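Local structure of myosin-I heavy chain (Dictyostelium discoideum, 5EJQ) at residues 265-270 against 283-288; 181-186 against 259-264; 198-203 against 216-221. The protein is an unconventional class VII myosin, an actin-based ATPase motor that acts in the early steps of phagocytosis and adhesion, represented here by its first MyTH4-FERM tail domain. The protein carries 3 engineered substitutions. All coordinates share one frame; numbering follows the deposited sequence. Where two conformers were deposited one is given.

Contact 1: residues 265-270 against 283-288; sequences DVLSKV and VNFKFV. With GLY (glycine), chain B.
V270 lays its CG2 methyl over one face of the F285 ring, 3.5 Å from the ring centroid and only 16° off the normal, the geometry of a CH-pi contact. This is the tight end of the interface. One turn earlier on the helix, V266 CG1 reaches both aromatic rings, 3.7 Å from F285 CZ and equally 3.7 Å from F287 CE1. Between the rings, F285 CZ stands 3.6 Å above the F287 plane, over its centre, while F287 CE1 lies at the F285 edge. Their first torsions differ: F285 has CG anti to its N (chi1 167°), whereas F287 has CG beside its own. The fold is the ubiquitin-like lobe of the FERM module, where helix 263-277 packs on the central strand 285-291; the axes of 265-270 and 285-288 come within 10.6 Å at 162°, nearly antiparallel. At the buried end of the pair, L267 CD2 closes on F287 CE2 at 3.7 Å, in a region lined further by V202 and I257. L267 stands farther from F285, whose ring is only partly exposed, with CD2 4.3 Å from CE2. The loose side is at K269, which points to solvent and offers E248 a long, weak ion pair. A bound glycine sits against the helix, its OXT 3.4 Å from V270 CG1.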
loop_
_atom_site.group_PDB
_atom_site.type_symbol
_atom_site.label_atom_id
_atom_site.label_comp_id
_atom_site.label_asym_id
_atom_site.label_seq_id
_atom_site.Cartn_x
_atom_site.Cartn_y
_atom_site.Cartn_z
ATOM N N ASP A 265 -2.672 -1.801 5.668
ATOM C CA ASP A 265 -1.527 -1.741 6.585
ATOM C C ASP A 265 -0.928 -0.331 6.585
ATOM O O ASP A 265 -0.582 0.168 7.653
ATOM C CB ASP A 265 -0.469 -2.821 6.262
ATOM C CG ASP A 265 -0.819 -4.206 6.817
ATOM O OD1 ASP A 265 -1.700 -4.292 7.704
ATOM O OD2 ASP A 265 -0.184 -5.197 6.390
ATOM N N VAL A 266 -0.862 0.334 5.395
ATOM C CA VAL A 266 -0.422 1.735 5.274
ATOM C C VAL A 266 -1.435 2.608 6.078
ATOM O O VAL A 266 -1.015 3.479 6.833
ATOM C CB VAL A 266 -0.306 2.195 3.787
ATOM C CG1 VAL A 266 -0.048 3.705 3.673
ATOM C CG2 VAL A 266 0.765 1.409 3.040
ATOM N N LEU A 267 -2.751 2.328 5.973
ATOM C CA LEU A 267 -3.750 3.099 6.742
ATOM C C LEU A 267 -3.551 2.998 8.266
ATOM O O LEU A 267 -3.725 4.007 8.953
ATOM C CB LEU A 267 -5.203 2.736 6.367
ATOM C CG LEU A 267 -5.661 2.983 4.915
ATOM C CD1 LEU A 267 -7.135 2.608 4.758
ATOM C CD2 LEU A 267 -5.463 4.431 4.502
ATOM N N SER A 268 -3.217 1.798 8.801
ATOM C CA SER A 268 -2.984 1.662 10.251
ATOM C C SER A 268 -1.742 2.492 10.650
ATOM O O SER A 268 -1.772 3.170 11.670
ATOM C CB SER A 268 -2.764 0.205 10.647
ATOM O OG SER A 268 -3.811 -0.629 10.189
ATOM N N LYS A 269 -0.663 2.428 9.838
ATOM C CA LYS A 269 0.568 3.193 10.053
ATOM C C LYS A 269 0.290 4.690 10.078
ATOM O O LYS A 269 0.788 5.373 10.961
ATOM C CB LYS A 269 1.621 2.851 9.001
ATOM C CG LYS A 269 2.452 1.621 9.352
ATOM C CD LYS A 269 3.563 1.346 8.313
ATOM C CE LYS A 269 3.043 0.920 6.949
ATOM N NZ LYS A 269 4.126 0.843 5.933
ATOM N N VAL A 270 -0.583 5.165 9.175
ATOM C CA VAL A 270 -1.033 6.552 9.044
ATOM C C VAL A 270 -1.794 6.950 10.300
ATOM O O VAL A 270 -1.459 7.964 10.914
ATOM C CB VAL A 270 -1.884 6.751 7.754
ATOM C CG1 VAL A 270 -2.584 8.118 7.720
ATOM C CG2 VAL A 270 -1.023 6.571 6.523
ATOM N N VAL A 283 -0.247 16.969 8.894
ATOM C CA VAL A 283 -0.287 15.524 8.686
ATOM C C VAL A 283 -0.921 15.208 7.332
ATOM O O VAL A 283 -2.001 14.624 7.259
ATOM C CB VAL A 283 -0.917 14.751 9.879
ATOM C CG1 VAL A 283 0.083 14.615 11.018
ATOM C CG2 VAL A 283 -2.215 15.405 10.369
ATOM N N ASN A 284 -0.248 15.625 6.249
ATOM C CA ASN A 284 -0.775 15.429 4.906
ATOM C C ASN A 284 -0.354 14.098 4.313
ATOM O O ASN A 284 0.766 13.950 3.822
ATOM C CB ASN A 284 -0.442 16.614 3.994
ATOM C CG ASN A 284 -0.675 17.945 4.667
ATOM O OD1 ASN A 284 -1.803 18.315 5.021
ATOM N ND2 ASN A 284 0.407 18.653 4.932
ATOM N N PHE A 285 -1.264 13.136 4.370
ATOM C CA PHE A 285 -1.065 11.802 3.829
ATOM C C PHE A 285 -1.807 11.672 2.519
ATOM O O PHE A 285 -2.937 12.145 2.410
ATOM C CB PHE A 285 -1.520 10.693 4.814
ATOM C CG PHE A 285 -1.624 9.327 4.165
ATOM C CD1 PHE A 285 -0.482 8.597 3.857
ATOM C CD2 PHE A 285 -2.858 8.812 3.783
ATOM C CE1 PHE A 285 -0.579 7.358 3.212
ATOM C CE2 PHE A 285 -2.951 7.583 3.122
ATOM C CZ PHE A 285 -1.812 6.861 2.851
ATOM N N LYS A 286 -1.212 10.951 1.565
ATOM C CA LYS A 286 -1.796 10.667 0.253
ATOM C C LYS A 286 -1.285 9.328 -0.248
ATOM O O LYS A 286 -0.126 9.001 -0.032
ATOM C CB LYS A 286 -1.258 11.668 -0.804
ATOM C CG LYS A 286 -1.801 13.060 -0.845
ATOM C CD LYS A 286 -1.154 13.718 -2.056
ATOM C CE LYS A 286 -1.238 15.213 -2.066
ATOM N NZ LYS A 286 -0.867 15.750 -3.401
ATOM N N PHE A 287 -2.108 8.615 -1.005
ATOM C CA PHE A 287 -1.691 7.499 -1.842
ATOM C C PHE A 287 -1.529 8.207 -3.185
ATOM O O PHE A 287 -2.354 9.075 -3.515
ATOM C CB PHE A 287 -2.780 6.424 -1.984
ATOM C CG PHE A 287 -2.881 5.470 -0.818
ATOM C CD1 PHE A 287 -1.832 4.607 -0.509
ATOM C CD2 PHE A 287 -4.028 5.429 -0.027
ATOM C CE1 PHE A 287 -1.949 3.683 0.547
ATOM C CE2 PHE A 287 -4.131 4.517 1.050
ATOM C CZ PHE A 287 -3.090 3.665 1.330
ATOM N N VAL A 288 -0.456 7.887 -3.938
ATOM C CA VAL A 288 -0.201 8.493 -5.247
ATOM C C VAL A 288 0.014 7.371 -6.268
ATOM O O VAL A 288 0.706 6.407 -5.981
ATOM C CB VAL A 288 0.956 9.541 -5.223
ATOM C CG1 VAL A 288 1.090 10.256 -6.566
ATOM C CG2 VAL A 288 0.756 10.576 -4.116
HETATM N N GLY B . -8.236 5.244 7.484
HETATM C CA GLY B . -7.317 4.891 8.560
HETATM C C GLY B . -6.411 6.054 8.947
HETATM O O GLY B . -6.676 6.700 9.985
HETATM O OXT GLY B . -5.435 6.314 8.215
#

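Contact 2: residues 181-186 against 259-264; sequences ARKQVP and PTDKLC
K262 sends its ammonium group to the backbone of A181, where NZ gives a hydrogen bond of 2.9 Å to A181 O. The chain is folded twice to get there, at chi2 (-67°) and at chi4, and the second fold also returns NZ to its own segment, 2.9 Å from T260 O. The two carbonyls receive it differently: the approach to T260 O is almost collinear with its C=O bond, whereas at A181 O the donor stands 50° out of the carbonyl plane. N179 O is a third acceptor. The aliphatic part of the same lysine is used as well, with K262 CG lying 4.0 Å from R182 CB.

R182 has CG wedged between its backbone N and carbonyl carbon (chi1 72°) and bends again at chi3, so that NH2 ends 3.7 Å from C264 CB. P186 CD lies 4.1 Å above one face of the guanidinium, offset toward the rim. Its nitrogens are engaged beyond the two segments: NH1 binds S133 O and E190, and NE forms a salt bridge with D265.

K183 behaves in the opposite way, running extended beyond CG along the exposed side, where NZ meets D261 OD1 at 3.3 Å in a salt bridge whose hydrogen bond is weak. The other carboxylate oxygen, D261 OD2, is held by A258 N.

Residues 181-186 belong to the MyTH4 domain and 259-264 to the first FERM lobe, so these bonds join the two domains. The chemistry is chiefly polar: three carbonyl oxygens around a buried lysine nitrogen would probably stabilise its charged form, and a cation gripped through backbone atoms ties the two segments together at this point.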
loop_
_atom_site.group_PDB
_atom_site.type_symbol
_atom_site.label_atom_id
_atom_site.label_comp_id
_atom_site.label_asym_id
_atom_site.label_seq_id
_atom_site.Cartn_x
_atom_site.Cartn_y
_atom_site.Cartn_z
ATOM N N ALA A 181 0.085 -12.815 4.456
ATOM C CA ALA A 181 -0.057 -12.149 5.746
ATOM C C ALA A 181 0.001 -10.621 5.700
ATOM O O ALA A 181 0.591 -10.023 4.790
ATOM C CB ALA A 181 0.984 -12.680 6.725
ATOM N N ARG A 182 -0.616 -10.001 6.710
ATOM C CA ARG A 182 -0.603 -8.558 6.904
ATOM C C ARG A 182 0.330 -8.276 8.081
ATOM O O ARG A 182 0.672 -9.191 8.813
ATOM C CB ARG A 182 -2.024 -7.991 7.072
ATOM C CG ARG A 182 -2.723 -8.313 8.381
ATOM C CD ARG A 182 -4.092 -7.654 8.454
ATOM N NE ARG A 182 -4.017 -6.197 8.345
ATOM C CZ ARG A 182 -5.061 -5.397 8.166
ATOM N NH1 ARG A 182 -6.289 -5.901 8.097
ATOM N NH2 ARG A 182 -4.889 -4.085 8.067
ATOM N N LYS A 183 0.758 -7.033 8.246
ATOM C CA LYS A 183 1.748 -6.640 9.237
ATOM C C LYS A 183 1.197 -5.774 10.338
ATOM O O LYS A 183 1.887 -5.548 11.331
ATOM C CB LYS A 183 2.870 -5.847 8.516
ATOM C CG LYS A 183 3.593 -6.604 7.398
ATOM C CD LYS A 183 4.717 -5.728 6.841
ATOM C CE LYS A 183 5.393 -6.291 5.621
ATOM N NZ LYS A 183 6.109 -5.225 4.866
ATOM N N GLN A 184 0.020 -5.194 10.122
ATOM C CA GLN A 184 -0.562 -4.250 11.060
ATOM C C GLN A 184 -1.956 -4.656 11.494
ATOM O O GLN A 184 -2.674 -5.317 10.745
ATOM C CB GLN A 184 -0.633 -2.834 10.437
ATOM C CG GLN A 184 0.686 -2.283 9.879
ATOM C CD GLN A 184 1.667 -1.880 10.950
ATOM O OE1 GLN A 184 1.301 -1.491 12.054
ATOM N NE2 GLN A 184 2.942 -1.962 10.643
ATOM N N VAL A 185 -2.343 -4.208 12.700
ATOM C CA VAL A 185 -3.676 -4.387 13.252
ATOM C C VAL A 185 -4.578 -3.357 12.518
ATOM O O VAL A 185 -4.181 -2.198 12.379
ATOM C CB VAL A 185 -3.663 -4.182 14.798
ATOM C CG1 VAL A 185 -5.070 -3.947 15.366
ATOM C CG2 VAL A 185 -2.990 -5.365 15.493
ATOM N N PRO A 186 -5.794 -3.746 12.073
ATOM C CA PRO A 186 -6.680 -2.777 11.403
ATOM C C PRO A 186 -6.892 -1.464 12.158
ATOM O O PRO A 186 -7.025 -1.486 13.389
ATOM C CB PRO A 186 -8.006 -3.530 11.327
ATOM C CG PRO A 186 -7.599 -4.965 11.235
ATOM C CD PRO A 186 -6.412 -5.086 12.136
ATOM N N PRO A 259 4.732 -4.830 -3.909
ATOM C CA PRO A 259 3.530 -5.377 -4.589
ATOM C C PRO A 259 2.574 -6.201 -3.725
ATOM O O PRO A 259 1.372 -6.156 -3.963
ATOM C CB PRO A 259 4.102 -6.216 -5.750
ATOM C CG PRO A 259 5.478 -5.655 -5.986
ATOM C CD PRO A 259 5.973 -5.198 -4.631
ATOM N N THR A 260 3.093 -6.916 -2.723
ATOM C CA THR A 260 2.293 -7.769 -1.827
ATOM C C THR A 260 1.876 -7.058 -0.537
ATOM O O THR A 260 1.187 -7.659 0.294
ATOM C CB THR A 260 3.059 -9.074 -1.491
ATOM O OG1 THR A 260 4.285 -8.723 -0.862
ATOM C CG2 THR A 260 3.324 -9.943 -2.715
ATOM N N ASP A 261 2.322 -5.811 -0.338
ATOM C CA ASP A 261 1.951 -5.048 0.855
ATOM C C ASP A 261 0.478 -4.666 0.777
ATOM O O ASP A 261 -0.019 -4.377 -0.312
ATOM C CB ASP A 261 2.819 -3.789 1.012
ATOM C CG ASP A 261 4.223 -4.027 1.568
ATOM O OD1 ASP A 261 4.539 -5.188 1.929
ATOM O OD2 ASP A 261 5.024 -3.054 1.603
ATOM N N LYS A 262 -0.205 -4.657 1.938
ATOM C CA LYS A 262 -1.616 -4.332 2.033
ATOM C C LYS A 262 -1.810 -2.852 2.244
ATOM O O LYS A 262 -1.220 -2.264 3.162
ATOM C CB LYS A 262 -2.354 -5.162 3.123
ATOM C CG LYS A 262 -1.926 -6.636 3.266
ATOM C CD LYS A 262 -2.272 -7.488 2.070
ATOM C CE LYS A 262 -1.860 -8.928 2.224
ATOM N NZ LYS A 262 -0.394 -9.126 2.162
ATOM N N LEU A 263 -2.641 -2.244 1.387
ATOM C CA LEU A 263 -2.976 -0.831 1.502
ATOM C C LEU A 263 -3.591 -0.490 2.854
ATOM O O LEU A 263 -3.366 0.613 3.351
ATOM C CB LEU A 263 -3.916 -0.389 0.372
ATOM C CG LEU A 263 -3.368 -0.375 -1.057
ATOM C CD1 LEU A 263 -4.326 0.402 -1.958
ATOM C CD2 LEU A 263 -1.950 0.252 -1.133
ATOM N N CYS A 264 -4.343 -1.425 3.456
ATOM C CA CYS A 264 -4.906 -1.221 4.798
ATOM C C CYS A 264 -3.834 -1.166 5.889
ATOM O O CYS A 264 -4.056 -0.509 6.895
ATOM C CB CYS A 264 -5.996 -2.237 5.115
ATOM S SG CYS A 264 -7.577 -1.864 4.321
#

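Contact 3: residues 198-203 against 216-221; sequences RPIFVR and IDSATT
I200 and I216 form an antiparallel hydrogen-bonded pair at the open end of the first hairpin of the ubiquitin-like FERM lobe, their CA atoms 5.2 Å apart. The bond from I200 N to I216 O is 2.8 Å and nearly straight, 175° at the hydrogen. The return bond, I216 N to I200 O, measures 2.9 Å at 164°. Directly after this pair the second segment leaves the sheet in a type I turn from D217 to T220, which T220 OG1 braces by accepting D217 N at 2.9 Å. D217 and S218 find their polar partners in helices 160-179 and 188-195: the aspartate a salt bridge to R175, the serine a hydrogen bond to E190. T221 follows as N-cap of helix 222-232, its OG1 taking the backbone N of E224.

Packing follows on the face of the sheet that carries I200 and I216. I216 holds CG1 between its N and carbonyl carbon (chi1 67°), a setting that brings CG1 within 3.9 Å of I200 CB. CD1 then reaches V202 CG1, the two side chains crossing at about a right angle. L263 and C264 of helix 263-277 touch I216 as well, and L267 touches both I200 and V202. P199 CB lies 3.5 Å from I216 O, on the way into the strand. The I200 side chain reaches the turn itself, with CD1 4.0 Å from S218 N.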
loop_
_atom_site.group_PDB
_atom_site.type_symbol
_atom_site.label_atom_id
_atom_site.label_comp_id
_atom_site.label_asym_id
_atom_site.label_seq_id
_atom_site.Cartn_x
_atom_site.Cartn_y
_atom_site.Cartn_z
ATOM N N ARG A 198 -18.738 -3.923 4.718
ATOM C CA ARG A 198 -18.619 -3.003 3.593
ATOM C C ARG A 198 -17.141 -2.715 3.227
ATOM O O ARG A 198 -16.267 -2.995 4.038
ATOM C CB ARG A 198 -19.445 -1.718 3.839
ATOM C CG ARG A 198 -19.078 -0.965 5.110
ATOM C CD ARG A 198 -20.022 0.199 5.385
ATOM N NE ARG A 198 -19.546 0.986 6.527
ATOM C CZ ARG A 198 -18.710 2.015 6.434
ATOM N NH1 ARG A 198 -18.253 2.406 5.250
ATOM N NH2 ARG A 198 -18.319 2.658 7.524
ATOM N N PRO A 199 -16.840 -2.192 2.007
ATOM C CA PRO A 199 -15.435 -1.941 1.648
ATOM C C PRO A 199 -14.835 -0.762 2.384
ATOM O O PRO A 199 -15.538 -0.019 3.073
ATOM C CB PRO A 199 -15.484 -1.679 0.135
ATOM C CG PRO A 199 -16.874 -1.998 -0.302
ATOM C CD PRO A 199 -17.741 -1.802 0.904
ATOM N N ILE A 200 -13.518 -0.614 2.249
ATOM C CA ILE A 200 -12.760 0.499 2.827
ATOM C C ILE A 200 -12.577 1.502 1.706
ATOM O O ILE A 200 -12.262 1.109 0.587
ATOM C CB ILE A 200 -11.415 0.043 3.501
ATOM C CG1 ILE A 200 -11.681 -0.844 4.747
ATOM C CG2 ILE A 200 -10.563 1.241 3.909
ATOM C CD1 ILE A 200 -11.635 -2.324 4.534
ATOM N N PHE A 201 -12.879 2.777 1.967
ATOM C CA PHE A 201 -12.670 3.808 0.960
ATOM C C PHE A 201 -11.240 4.356 1.069
ATOM O O PHE A 201 -10.797 4.727 2.154
ATOM C CB PHE A 201 -13.701 4.951 1.079
ATOM C CG PHE A 201 -13.329 6.202 0.298
ATOM C CD1 PHE A 201 -13.412 6.228 -1.087
ATOM C CD2 PHE A 201 -12.815 7.318 0.944
ATOM C CE1 PHE A 201 -13.034 7.369 -1.808
ATOM C CE2 PHE A 201 -12.426 8.453 0.217
ATOM C CZ PHE A 201 -12.553 8.474 -1.153
ATOM N N VAL A 202 -10.533 4.418 -0.049
ATOM C CA VAL A 202 -9.214 5.060 -0.135
ATOM C C VAL A 202 -9.223 6.040 -1.320
ATOM O O VAL A 202 -9.858 5.782 -2.345
ATOM C CB VAL A 202 -7.998 4.101 -0.189
ATOM C CG1 VAL A 202 -7.777 3.402 1.145
ATOM C CG2 VAL A 202 -8.111 3.089 -1.340
ATOM N N ARG A 203 -8.514 7.156 -1.170
ATOM C CA ARG A 203 -8.398 8.188 -2.190
ATOM C C ARG A 203 -6.980 8.117 -2.771
ATOM O O ARG A 203 -6.002 8.160 -2.014
ATOM C CB ARG A 203 -8.656 9.560 -1.545
ATOM C CG ARG A 203 -9.086 10.659 -2.510
ATOM C CD ARG A 203 -9.327 11.980 -1.787
ATOM N NE ARG A 203 -10.511 11.946 -0.922
ATOM C CZ ARG A 203 -10.479 11.947 0.408
ATOM N NH1 ARG A 203 -9.319 11.993 1.054
ATOM N NH2 ARG A 203 -11.608 11.908 1.105
ATOM N N ILE A 216 -11.639 -0.936 -1.421
ATOM C CA ILE A 216 -10.722 -2.052 -1.203
ATOM C C ILE A 216 -11.246 -2.881 -0.026
ATOM O O ILE A 216 -12.149 -2.441 0.680
ATOM C CB ILE A 216 -9.262 -1.530 -0.939
ATOM C CG1 ILE A 216 -9.140 -0.744 0.407
ATOM C CG2 ILE A 216 -8.717 -0.709 -2.139
ATOM C CD1 ILE A 216 -7.631 -0.389 0.861
ATOM N N ASP A 217 -10.640 -4.042 0.223
ATOM C CA ASP A 217 -10.921 -4.813 1.430
ATOM C C ASP A 217 -9.600 -4.939 2.229
ATOM O O ASP A 217 -8.571 -4.419 1.778
ATOM C CB ASP A 217 -11.612 -6.155 1.135
ATOM C CG ASP A 217 -10.785 -7.232 0.456
ATOM O OD1 ASP A 217 -9.535 -7.156 0.515
ATOM O OD2 ASP A 217 -11.383 -8.180 -0.081
ATOM N N SER A 218 -9.638 -5.578 3.415
ATOM C CA SER A 218 -8.482 -5.788 4.306
ATOM C C SER A 218 -7.285 -6.430 3.610
ATOM O O SER A 218 -6.155 -6.054 3.911
ATOM C CB SER A 218 -8.891 -6.653 5.499
ATOM O OG SER A 218 -9.915 -6.030 6.258
ATOM N N ALA A 219 -7.532 -7.405 2.689
ATOM C CA ALA A 219 -6.484 -8.131 1.958
ATOM C C ALA A 219 -5.963 -7.446 0.700
ATOM O O ALA A 219 -5.032 -7.980 0.095
ATOM C CB ALA A 219 -6.950 -9.542 1.618
ATOM N N THR A 220 -6.565 -6.317 0.266
ATOM C CA THR A 220 -6.129 -5.629 -0.971
ATOM C C THR A 220 -4.632 -5.220 -0.966
ATOM O O THR A 220 -4.197 -4.463 -0.104
ATOM C CB THR A 220 -7.018 -4.444 -1.279
ATOM O OG1 THR A 220 -8.357 -4.882 -1.317
ATOM C CG2 THR A 220 -6.653 -3.765 -2.595
ATOM N N THR A 221 -3.864 -5.750 -1.921
ATOM C CA THR A 221 -2.434 -5.441 -2.061
ATOM C C THR A 221 -2.239 -4.213 -2.977
ATOM O O THR A 221 -3.153 -3.832 -3.705
ATOM C CB THR A 221 -1.669 -6.625 -2.672
ATOM O OG1 THR A 221 -2.190 -6.876 -3.972
ATOM C CG2 THR A 221 -1.720 -7.899 -1.808
#

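In the fold
Helix 263-277 starts in contact 2, continues in contact 1 and touches contact 3 through L263, C264 and L267, the centres lying 11 to 13 Å apart. Between the first two, S268 OG lies 2.7 Å from V185 O and D265 OD2 2.8 Å from K183 N, both probable hydrogen bonds that continue the MyTH4-FERM junction. Contact 3 meets contact 2 through L263 N and T220 O, 3.1 Å apart, and meets contact 1 in the sheet, where strands 200-205 and 285-291 are neighbours. The bound glycine, in a pocket of S187, T189, L267, V270 and E271, is, between nearest atoms, about 6 Å from the I200 side chain and about 8 Å from that of C264.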